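Local coordinates for protein cyclopenase asqI (Emericella nidulans, PDB 5YY3) that catalyses the zinc-dependent ring contraction of 4'-methoxycyclopenin to 4'-methoxyviridicatin, with release of methyl isocyanate, in the biosynthesis of aspoquinolone mycotoxins, at residues V213-H218 and G329-Q334; E228-C231 and P235-R238; N241-F246 and Q401-L406; F246-Y251 and F393-K398. All blocks are in the same frame, centred on the assembly; numbering follows the deposited sequence.

Contact 1 (V213-H218 and G329-Q334); sequences VFLYVH and GILDAQ
Phe214, on helix 210-231, and Asp332, just beyond the end of helix 323-331, stack in the helical core of the hemocyanin-type domain that holds the zinc site. Asp332 CB stands over the middle of the aromatic face, 4.2 Å from the Phe214 ring centroid, a CH-pi contact; with Phe214 CG anti to N (chi1 167°), the ring is sent towards the aspartate. The carboxylate prolongs the stack, inclined only 21° to the ring, with its OD1 4.0 Å from Phe214 CE1. Leu331 supplies the apolar remainder: its CB comes obliquely to Phe214 CE2, while its CD1 lies 4.0 Å from CD1 of Leu215, the two leucines crossing at about a right angle.

A second shell positions this group. Tyr193 OH and Asn357 ND2 bind carboxylate oxygens OD2 and OD1 respectively, which probably helps to hold the aspartate flat over the ring. A Schellman motif, with Ala333 as its C-prime residue, turns the chain just after Asp332, and His356 meets the Phe214 ring edge-to-face. One turn along helix 210-231 lies the zinc ligand His218, whose imidazole is oriented by a bond from ND1 to Phe214 O (2.8 Å, 161°); His218 N reaches the same oxygen from the opposite face of the carbonyl plane.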
# COMPACT_ATOMS: atom_id res chain seq x y z
N VAL A 213 -38.74 -5.38 -10.21
CA VAL A 213 -37.71 -4.76 -11.04
C VAL A 213 -36.78 -3.80 -10.26
O VAL A 213 -35.56 -3.85 -10.42
CB VAL A 213 -38.38 -4.00 -12.19
CG1 VAL A 213 -37.43 -3.04 -12.84
CG2 VAL A 213 -38.94 -4.99 -13.21
N PHE A 214 -37.37 -2.93 -9.45
CA PHE A 214 -36.63 -2.01 -8.59
C PHE A 214 -35.58 -2.76 -7.76
O PHE A 214 -34.40 -2.44 -7.81
CB PHE A 214 -37.62 -1.25 -7.69
CG PHE A 214 -36.98 -0.49 -6.56
CD1 PHE A 214 -36.43 0.76 -6.77
CD2 PHE A 214 -36.95 -1.02 -5.28
CE1 PHE A 214 -35.84 1.46 -5.73
CE2 PHE A 214 -36.36 -0.32 -4.23
CZ PHE A 214 -35.81 0.92 -4.46
N LEU A 215 -36.02 -3.77 -7.03
CA LEU A 215 -35.15 -4.53 -6.14
C LEU A 215 -34.10 -5.33 -6.91
O LEU A 215 -32.93 -5.38 -6.52
CB LEU A 215 -36.01 -5.47 -5.29
CG LEU A 215 -35.81 -5.46 -3.77
CD1 LEU A 215 -35.56 -4.05 -3.25
CD2 LEU A 215 -37.04 -6.09 -3.10
N TYR A 216 -34.52 -5.95 -8.01
CA TYR A 216 -33.63 -6.78 -8.81
C TYR A 216 -32.50 -5.99 -9.49
O TYR A 216 -31.34 -6.40 -9.45
CB TYR A 216 -34.43 -7.51 -9.87
CG TYR A 216 -33.55 -8.25 -10.83
CD1 TYR A 216 -32.89 -9.40 -10.44
CD2 TYR A 216 -33.35 -7.78 -12.13
CE1 TYR A 216 -32.08 -10.07 -11.30
CE2 TYR A 216 -32.54 -8.45 -13.00
CZ TYR A 216 -31.92 -9.61 -12.58
OH TYR A 216 -31.09 -10.31 -13.42
N VAL A 217 -32.85 -4.88 -10.12
CA VAL A 217 -31.86 -4.04 -10.79
C VAL A 217 -30.83 -3.53 -9.79
O VAL A 217 -29.62 -3.63 -10.02
CB VAL A 217 -32.53 -2.86 -11.49
CG1 VAL A 217 -31.50 -1.84 -11.93
CG2 VAL A 217 -33.36 -3.35 -12.67
N HIS A 218 -31.30 -3.02 -8.66
CA HIS A 218 -30.39 -2.53 -7.64
C HIS A 218 -29.56 -3.64 -7.00
O HIS A 218 -28.38 -3.44 -6.71
CB HIS A 218 -31.15 -1.75 -6.58
CG HIS A 218 -31.59 -0.41 -7.05
ND1 HIS A 218 -32.80 -0.20 -7.69
CD2 HIS A 218 -30.97 0.79 -7.03
CE1 HIS A 218 -32.91 1.08 -8.02
NE2 HIS A 218 -31.81 1.70 -7.62
N GLY A 329 -41.90 -2.60 -3.95
CA GLY A 329 -42.89 -1.57 -4.19
C GLY A 329 -43.08 -0.62 -3.02
O GLY A 329 -43.13 0.60 -3.19
N ILE A 330 -43.18 -1.17 -1.81
CA ILE A 330 -43.38 -0.34 -0.64
C ILE A 330 -42.14 0.53 -0.35
O ILE A 330 -42.27 1.72 -0.05
CB ILE A 330 -43.77 -1.20 0.56
CG1 ILE A 330 -45.23 -1.63 0.39
CG2 ILE A 330 -43.53 -0.45 1.88
CD1 ILE A 330 -45.73 -2.63 1.40
N LEU A 331 -40.95 -0.06 -0.46
CA LEU A 331 -39.69 0.69 -0.34
C LEU A 331 -39.68 1.92 -1.24
O LEU A 331 -39.13 2.96 -0.88
CB LEU A 331 -38.49 -0.20 -0.67
CG LEU A 331 -38.05 -1.17 0.44
CD1 LEU A 331 -37.03 -2.19 -0.06
CD2 LEU A 331 -37.53 -0.40 1.66
N ASP A 332 -40.30 1.80 -2.42
CA ASP A 332 -40.31 2.89 -3.38
C ASP A 332 -41.65 3.64 -3.39
O ASP A 332 -41.92 4.40 -4.32
CB ASP A 332 -40.00 2.34 -4.78
CG ASP A 332 -39.66 3.43 -5.78
OD1 ASP A 332 -38.74 4.24 -5.51
OD2 ASP A 332 -40.31 3.47 -6.84
N ALA A 333 -42.45 3.43 -2.34
CA ALA A 333 -43.76 4.11 -2.13
C ALA A 333 -44.70 4.04 -3.33
O ALA A 333 -45.34 5.02 -3.70
CB ALA A 333 -43.55 5.57 -1.75
N GLN A 334 -44.80 2.87 -3.93
CA GLN A 334 -45.74 2.69 -5.03
C GLN A 334 -47.09 2.20 -4.58
O GLN A 334 -47.60 1.21 -5.07
CB GLN A 334 -45.11 1.76 -6.04
CG GLN A 334 -43.88 2.44 -6.42
CD GLN A 334 -43.23 1.82 -7.57
OE1 GLN A 334 -42.94 0.62 -7.59
NE2 GLN A 334 -42.96 2.65 -8.56

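Contact 2 (E228-C231 and P235-R238); sequences ESLC and PLVR
Ser229 and Leu230, in the last turns of helix 210-231, meet Pro235 and Leu236 where the chain, having left the C-terminal end of that helix, folds back on it in extended form within the hemocyanin-type domain, next to the second subunit. Residues 235-237 have backbone angles close to polyproline II but form no strand, and backbone polar groups here pair with side chains, as Pro235 O does with Ser229 and His170.

The polar part is a single side-chain-to-backbone bond across the segments. Ser229 OG donates to Pro235 O at 2.8 Å, arriving from above the carbonyl plane, 36° out of it, and not along a lone pair. The hydroxyl gets there because OG lies anti to the serine's backbone N (chi1 -156°), beside its carbonyl carbon. His170 NE2 shares the same proline oxygen, which is therefore gripped by two donors.

The apolar part is a contact between methyl groups. Neither CB of Leu230 nor that of Leu236 aims directly at the opposite segment, yet the branched ends swing in and the two side chains meet at a slant. Phe267 of the second subunit also packs on Leu230, and Leu236 N is bound by Glu248 OE2 of that subunit, which places this corner at the subunit interface. The leucines themselves close tightly, CD1 of Leu230 lying 3.5 Å from CD2 of Leu236.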
# COMPACT_ATOMS: atom_id res chain seq x y z
N GLU A 228 -16.66 -6.50 -8.55
CA GLU A 228 -15.62 -5.67 -9.15
C GLU A 228 -14.63 -5.27 -8.06
O GLU A 228 -13.41 -5.23 -8.28
CB GLU A 228 -16.21 -4.43 -9.81
CG GLU A 228 -15.23 -3.69 -10.71
CD GLU A 228 -15.14 -4.31 -12.10
OE1 GLU A 228 -15.74 -5.38 -12.33
OE2 GLU A 228 -14.46 -3.71 -12.97
N SER A 229 -15.16 -4.96 -6.88
CA SER A 229 -14.35 -4.70 -5.70
C SER A 229 -13.38 -5.86 -5.37
O SER A 229 -12.21 -5.64 -5.11
CB SER A 229 -15.25 -4.42 -4.51
OG SER A 229 -14.55 -3.66 -3.53
N LEU A 230 -13.88 -7.09 -5.39
CA LEU A 230 -13.06 -8.25 -5.07
C LEU A 230 -11.92 -8.45 -6.05
O LEU A 230 -10.87 -8.99 -5.69
CB LEU A 230 -13.93 -9.51 -5.03
CG LEU A 230 -14.22 -10.09 -3.65
CD1 LEU A 230 -14.54 -8.97 -2.70
CD2 LEU A 230 -15.37 -11.07 -3.75
N CYS A 231 -12.12 -8.01 -7.29
CA CYS A 231 -11.10 -8.19 -8.32
C CYS A 231 -9.84 -7.39 -7.98
O CYS A 231 -8.72 -7.82 -8.26
CB CYS A 231 -11.67 -7.78 -9.68
SG CYS A 231 -13.12 -8.75 -10.19
N PRO A 235 -12.25 -4.11 -0.01
CA PRO A 235 -13.29 -4.69 0.84
C PRO A 235 -14.68 -4.72 0.21
O PRO A 235 -14.98 -3.99 -0.74
CB PRO A 235 -13.27 -3.78 2.09
CG PRO A 235 -12.37 -2.67 1.79
CD PRO A 235 -11.47 -3.07 0.68
N LEU A 236 -15.52 -5.60 0.74
CA LEU A 236 -16.92 -5.61 0.36
C LEU A 236 -17.56 -4.33 0.91
O LEU A 236 -17.03 -3.69 1.82
CB LEU A 236 -17.61 -6.86 0.91
CG LEU A 236 -17.24 -8.24 0.34
CD1 LEU A 236 -17.87 -9.36 1.17
CD2 LEU A 236 -17.64 -8.39 -1.13
N VAL A 237 -18.70 -3.95 0.34
CA VAL A 237 -19.37 -2.72 0.76
C VAL A 237 -20.08 -2.87 2.10
O VAL A 237 -20.78 -3.87 2.33
CB VAL A 237 -20.37 -2.27 -0.30
CG1 VAL A 237 -21.38 -1.31 0.28
CG2 VAL A 237 -19.63 -1.65 -1.48
N ARG A 238 -19.90 -1.89 3.00
CA ARG A 238 -20.69 -1.83 4.23
C ARG A 238 -22.06 -1.26 3.90
O ARG A 238 -22.18 -0.11 3.49
CB ARG A 238 -20.01 -0.98 5.30
CG ARG A 238 -20.64 -1.14 6.70
CD ARG A 238 -20.24 0.00 7.66
NE ARG A 238 -18.87 0.41 7.38
CZ ARG A 238 -18.41 1.66 7.45
NH1 ARG A 238 -19.18 2.67 7.81
NH2 ARG A 238 -17.14 1.87 7.16

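Contact 3 (N241-F246 and Q401-L406); sequences NQYDDF and QYYGRL
Tyr243 and Tyr403 point at each other from opposite directions, hydroxyl towards hydroxyl, joining the loop after helix 210-231 to helix 391-410 of the hemocyanin-type domain. The loop forms a type I beta turn from Gln242 to Asp245, and Tyr243 projects from it. At 3.7 Å the OH of Tyr243 and the OH of Tyr403 touch without forming a hydrogen bond; the polar end of Tyr243 is bound instead by His399 NE2. The same histidine meets the ring of Tyr403 edge-to-face, so one imidazole serves both tyrosines.

Beside this pair, Asn241 and Tyr402 cross at about a right angle. The carboxamide comes to the ring obliquely, the two planes 54° apart, and the end of the Asn241 side chain lies against the CB and CD2 side of Tyr402. Consecutive residues of the helix thus take different loop partners. Their torsions add to the divergence that the helix itself gives: Tyr402 CG is anti to N (chi1 178°), Tyr403 CG anti to the carbonyl carbon (chi1 -65°).

The helix also braces its own side chains. Leu406 CD1 rests over one face of the Tyr402 ring, towards its rim, and Gln242 of the second subunit packs on that tyrosine. Arg405, whose NH1 pairs with Asp244 of the second subunit, takes hold of Gln401 side-on through two nitrogens. Its NE and NH2 each lie 3.2 Å from Gln401 OE1, both coming from the same face of the amide, well above its plane.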
# COMPACT_ATOMS: atom_id res chain seq x y z
N ASN A 241 -27.13 0.08 6.67
CA ASN A 241 -28.17 -0.53 7.50
C ASN A 241 -28.43 0.25 8.78
O ASN A 241 -29.55 0.29 9.29
CB ASN A 241 -27.81 -1.98 7.83
CG ASN A 241 -28.03 -2.93 6.65
OD1 ASN A 241 -28.88 -2.69 5.80
ND2 ASN A 241 -27.24 -4.00 6.59
N GLN A 242 -27.36 0.86 9.31
CA GLN A 242 -27.42 1.73 10.47
C GLN A 242 -27.40 3.20 9.99
O GLN A 242 -26.42 3.65 9.39
CB GLN A 242 -26.26 1.42 11.43
CG GLN A 242 -26.16 -0.08 11.83
CD GLN A 242 -25.00 -0.40 12.81
OE1 GLN A 242 -24.18 0.47 13.16
NE2 GLN A 242 -24.92 -1.67 13.25
N TYR A 243 -28.47 3.94 10.24
CA TYR A 243 -28.62 5.26 9.63
C TYR A 243 -27.81 6.36 10.34
O TYR A 243 -27.72 7.49 9.85
CB TYR A 243 -30.11 5.67 9.58
CG TYR A 243 -30.99 4.79 8.72
CD1 TYR A 243 -30.43 3.79 7.91
CD2 TYR A 243 -32.38 4.94 8.72
CE1 TYR A 243 -31.24 2.98 7.12
CE2 TYR A 243 -33.20 4.13 7.94
CZ TYR A 243 -32.62 3.15 7.14
OH TYR A 243 -33.41 2.35 6.35
N ASP A 244 -27.23 6.04 11.48
CA ASP A 244 -26.33 6.95 12.17
C ASP A 244 -24.88 6.66 11.81
O ASP A 244 -23.96 6.90 12.60
CB ASP A 244 -26.53 6.86 13.68
CG ASP A 244 -26.31 5.45 14.20
OD1 ASP A 244 -26.37 4.50 13.38
OD2 ASP A 244 -26.12 5.27 15.43
N ASP A 245 -24.67 6.13 10.62
CA ASP A 245 -23.33 5.70 10.23
C ASP A 245 -22.51 6.85 9.66
O ASP A 245 -23.04 7.92 9.30
CB ASP A 245 -23.41 4.56 9.22
CG ASP A 245 -22.18 3.68 9.22
OD1 ASP A 245 -21.19 4.04 9.91
OD2 ASP A 245 -22.19 2.64 8.52
N PHE A 246 -21.21 6.63 9.58
CA PHE A 246 -20.31 7.58 8.98
C PHE A 246 -19.97 7.15 7.57
O PHE A 246 -19.93 5.97 7.26
CB PHE A 246 -19.04 7.72 9.81
CG PHE A 246 -19.25 8.35 11.17
CD1 PHE A 246 -19.26 9.73 11.31
CD2 PHE A 246 -19.38 7.57 12.30
CE1 PHE A 246 -19.44 10.33 12.55
CE2 PHE A 246 -19.55 8.16 13.56
CZ PHE A 246 -19.58 9.54 13.68
N GLN A 401 -30.74 -3.93 -1.08
CA GLN A 401 -30.53 -5.36 -1.33
C GLN A 401 -30.85 -6.20 -0.09
O GLN A 401 -31.29 -7.35 -0.20
CB GLN A 401 -29.10 -5.63 -1.79
CG GLN A 401 -28.87 -7.05 -2.29
CD GLN A 401 -27.39 -7.43 -2.33
OE1 GLN A 401 -26.69 -7.37 -1.31
NE2 GLN A 401 -26.91 -7.82 -3.52
N TYR A 402 -30.65 -5.62 1.09
CA TYR A 402 -30.90 -6.33 2.35
C TYR A 402 -32.37 -6.75 2.47
O TYR A 402 -32.68 -7.87 2.91
CB TYR A 402 -30.48 -5.47 3.55
CG TYR A 402 -30.75 -6.10 4.90
CD1 TYR A 402 -30.35 -7.40 5.17
CD2 TYR A 402 -31.40 -5.39 5.91
CE1 TYR A 402 -30.60 -8.00 6.40
CE2 TYR A 402 -31.65 -5.96 7.15
CZ TYR A 402 -31.25 -7.27 7.39
OH TYR A 402 -31.49 -7.86 8.62
N TYR A 403 -33.28 -5.88 2.05
CA TYR A 403 -34.69 -6.23 2.10
C TYR A 403 -34.97 -7.44 1.21
O TYR A 403 -35.71 -8.36 1.59
CB TYR A 403 -35.55 -5.03 1.69
CG TYR A 403 -35.46 -3.87 2.65
CD1 TYR A 403 -36.33 -3.77 3.73
CD2 TYR A 403 -34.49 -2.89 2.50
CE1 TYR A 403 -36.25 -2.71 4.61
CE2 TYR A 403 -34.39 -1.84 3.38
CZ TYR A 403 -35.27 -1.75 4.43
OH TYR A 403 -35.17 -0.68 5.30
N GLY A 404 -34.34 -7.44 0.03
CA GLY A 404 -34.36 -8.60 -0.85
C GLY A 404 -33.84 -9.88 -0.22
O GLY A 404 -34.43 -10.93 -0.40
N ARG A 405 -32.75 -9.80 0.53
CA ARG A 405 -32.23 -10.97 1.23
C ARG A 405 -33.22 -11.51 2.26
O ARG A 405 -33.41 -12.73 2.37
CB ARG A 405 -30.90 -10.66 1.91
CG ARG A 405 -29.79 -10.29 0.93
CD ARG A 405 -28.49 -9.97 1.66
NE ARG A 405 -27.42 -9.71 0.70
CZ ARG A 405 -26.60 -10.65 0.25
NH1 ARG A 405 -26.75 -11.90 0.68
NH2 ARG A 405 -25.66 -10.35 -0.63
N LEU A 406 -33.85 -10.61 3.01
CA LEU A 406 -34.82 -10.99 4.04
C LEU A 406 -36.01 -11.74 3.43
O LEU A 406 -36.44 -12.78 3.93
CB LEU A 406 -35.32 -9.77 4.80
CG LEU A 406 -34.34 -9.11 5.76
CD1 LEU A 406 -34.80 -7.70 6.08
CD2 LEU A 406 -34.19 -9.93 7.05

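Contact 4 (F246-Y251 and F393-K398); sequences FLENGY and FWRWYK
Leu247 and Arg395 mark the nearest backbone approach, 9.3 Å between their CA atoms, so the irregular chain 246-251 lies far enough off helix 391-410 that side chains make the contact, above all the long Arg395. Its aliphatic part slides past Leu247 in the reverse direction, with CD 4.0 Å from Leu247 CD2, and a bend at chi3 (44°) then carries the guanidinium to the loop backbone. Arg395 NH1 donates to Phe246 O at 3.0 Å. The oxygen lies at the edge of the guanidinium, near its plane, but the bond is bent, its N-H...O angle being 135°.

This is how a helix of the hemocyanin-type domain pins the loop that links helices 210-231 and 288-304. The remaining nitrogens fix the rotation of the group: NE binds Arg238 O, and NH2 forms a salt bridge with Asp245 OD2. With all three guanidinium nitrogens engaged, Arg395 ties several points of one connection to a single helical position.

Glu248 adds charge without direct pairing to Arg395; its OE2 is salt-bridged to Arg238 instead. A water donates to Glu248 OE1 at 3.0 Å, while its link to Arg395 NH1 is weak and doubtful. Between the two side chains themselves the attraction is probably purely electrostatic, for no N-H points at the carboxylate: Glu248 OE1 stays 4.2 Å from Arg395 NH1 and well out of the guanidinium plane.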
# COMPACT_ATOMS: atom_id res chain seq x y z
N PHE A 246 -21.21 6.63 9.58
CA PHE A 246 -20.31 7.58 8.98
C PHE A 246 -19.97 7.15 7.57
O PHE A 246 -19.93 5.97 7.26
CB PHE A 246 -19.04 7.72 9.81
CG PHE A 246 -19.25 8.35 11.17
CD1 PHE A 246 -19.26 9.73 11.31
CD2 PHE A 246 -19.38 7.57 12.30
CE1 PHE A 246 -19.44 10.33 12.55
CE2 PHE A 246 -19.55 8.16 13.56
CZ PHE A 246 -19.58 9.54 13.68
N LEU A 247 -19.74 8.13 6.70
CA LEU A 247 -19.09 7.90 5.42
C LEU A 247 -17.62 8.29 5.57
O LEU A 247 -17.26 9.44 5.38
CB LEU A 247 -19.77 8.72 4.33
CG LEU A 247 -21.18 8.28 3.91
CD1 LEU A 247 -21.91 9.44 3.29
CD2 LEU A 247 -21.08 7.13 2.93
N GLU A 248 -16.76 7.34 5.90
CA GLU A 248 -15.43 7.73 6.36
C GLU A 248 -14.45 8.21 5.27
O GLU A 248 -13.41 8.78 5.60
CB GLU A 248 -14.79 6.58 7.14
CG GLU A 248 -14.58 5.32 6.35
CD GLU A 248 -15.56 4.23 6.75
OE1 GLU A 248 -16.78 4.51 6.77
OE2 GLU A 248 -15.12 3.08 7.04
N ASN A 249 -14.77 8.00 4.00
CA ASN A 249 -13.83 8.38 2.95
C ASN A 249 -14.11 9.70 2.23
O ASN A 249 -13.19 10.31 1.66
CB ASN A 249 -13.74 7.27 1.92
CG ASN A 249 -13.00 6.08 2.45
OD1 ASN A 249 -11.98 6.23 3.12
ND2 ASN A 249 -13.54 4.90 2.23
N GLY A 250 -15.35 10.15 2.25
CA GLY A 250 -15.63 11.43 1.62
C GLY A 250 -15.55 11.31 0.11
O GLY A 250 -14.98 10.37 -0.42
N TYR A 251 -16.13 12.27 -0.59
CA TYR A 251 -16.28 12.10 -2.02
C TYR A 251 -16.17 13.43 -2.74
O TYR A 251 -16.72 14.43 -2.28
CB TYR A 251 -17.64 11.44 -2.33
CG TYR A 251 -18.07 11.54 -3.77
CD1 TYR A 251 -17.41 10.83 -4.76
CD2 TYR A 251 -19.14 12.35 -4.14
CE1 TYR A 251 -17.80 10.90 -6.07
CE2 TYR A 251 -19.54 12.42 -5.47
CZ TYR A 251 -18.86 11.69 -6.42
OH TYR A 251 -19.22 11.76 -7.75
N PHE A 393 -24.12 6.07 -2.42
CA PHE A 393 -25.33 5.47 -2.96
C PHE A 393 -25.20 3.96 -3.09
O PHE A 393 -26.19 3.24 -3.04
CB PHE A 393 -25.71 6.11 -4.29
CG PHE A 393 -26.22 7.52 -4.15
CD1 PHE A 393 -25.38 8.61 -4.37
CD2 PHE A 393 -27.50 7.77 -3.71
CE1 PHE A 393 -25.84 9.91 -4.22
CE2 PHE A 393 -27.97 9.07 -3.54
CZ PHE A 393 -27.14 10.13 -3.80
N TRP A 394 -23.97 3.48 -3.24
CA TRP A 394 -23.75 2.04 -3.33
C TRP A 394 -23.99 1.46 -1.96
O TRP A 394 -24.47 0.33 -1.85
CB TRP A 394 -22.34 1.72 -3.87
CG TRP A 394 -22.29 2.02 -5.33
CD1 TRP A 394 -21.88 3.18 -5.91
CD2 TRP A 394 -22.78 1.18 -6.39
NE1 TRP A 394 -22.04 3.10 -7.28
CE2 TRP A 394 -22.59 1.89 -7.60
CE3 TRP A 394 -23.34 -0.10 -6.44
CZ2 TRP A 394 -22.94 1.35 -8.83
CZ3 TRP A 394 -23.68 -0.63 -7.66
CH2 TRP A 394 -23.47 0.09 -8.85
N ARG A 395 -23.74 2.24 -0.92
CA ARG A 395 -24.03 1.76 0.43
C ARG A 395 -25.55 1.74 0.65
O ARG A 395 -26.08 0.83 1.30
CB ARG A 395 -23.32 2.62 1.49
CG ARG A 395 -21.78 2.62 1.33
CD ARG A 395 -21.06 3.10 2.61
NE ARG A 395 -21.69 2.46 3.75
CZ ARG A 395 -21.53 2.84 5.01
NH1 ARG A 395 -20.71 3.85 5.31
NH2 ARG A 395 -22.19 2.18 5.97
N TRP A 396 -26.27 2.70 0.06
CA TRP A 396 -27.72 2.64 0.11
C TRP A 396 -28.27 1.49 -0.76
O TRP A 396 -29.14 0.74 -0.31
CB TRP A 396 -28.33 3.98 -0.33
CG TRP A 396 -29.84 4.01 -0.20
CD1 TRP A 396 -30.75 3.92 -1.21
CD2 TRP A 396 -30.60 4.11 1.02
NE1 TRP A 396 -32.03 3.97 -0.70
CE2 TRP A 396 -31.97 4.09 0.67
CE3 TRP A 396 -30.26 4.21 2.38
CZ2 TRP A 396 -32.99 4.17 1.61
CZ3 TRP A 396 -31.28 4.30 3.31
CH2 TRP A 396 -32.63 4.28 2.93
N TYR A 397 -27.76 1.33 -1.98
CA TYR A 397 -28.20 0.22 -2.84
C TYR A 397 -28.01 -1.13 -2.13
O TYR A 397 -28.86 -2.01 -2.23
CB TYR A 397 -27.46 0.19 -4.18
CG TYR A 397 -27.57 1.44 -5.04
CD1 TYR A 397 -28.64 2.32 -4.93
CD2 TYR A 397 -26.58 1.73 -5.97
CE1 TYR A 397 -28.72 3.47 -5.74
CE2 TYR A 397 -26.64 2.86 -6.78
CZ TYR A 397 -27.72 3.73 -6.66
OH TYR A 397 -27.77 4.85 -7.46
N LYS A 398 -26.91 -1.29 -1.39
CA LYS A 398 -26.73 -2.57 -0.71
C LYS A 398 -27.71 -2.70 0.46
O LYS A 398 -28.11 -3.81 0.82
CB LYS A 398 -25.29 -2.78 -0.22
CG LYS A 398 -25.10 -4.19 0.36
CD LYS A 398 -23.64 -4.60 0.47
CE LYS A 398 -23.48 -5.86 1.31
NZ LYS A 398 -22.03 -6.21 1.55
O HOH W 1 -18.42 4.07 4.24

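How the contacts relate
All four contacts belong to the hemocyanin-type domain and grade from the zinc site to the subunit interface. Contact 1 contains the zinc ligand His218, and contacts 3 and 4 adjoin it through helix 391-410: Tyr403 CG lies 3.6 Å from Leu331 CD1, and Tyr397 CD1 lies 3.5 Å from His218 CD2. The side chains of Tyr403 and Arg395 are about 10 and 12 Å from that of His218. Contact 2 uses the far end of helix 210-231, its centre about 23 Å from that of contact 1. A charged cluster joins the outer three, Asp245 being shared by Arg238 and Arg395. Contacts 3 and 4, centres about 12 Å apart, share Phe246. The second subunit touches contacts 2, 3 and 4.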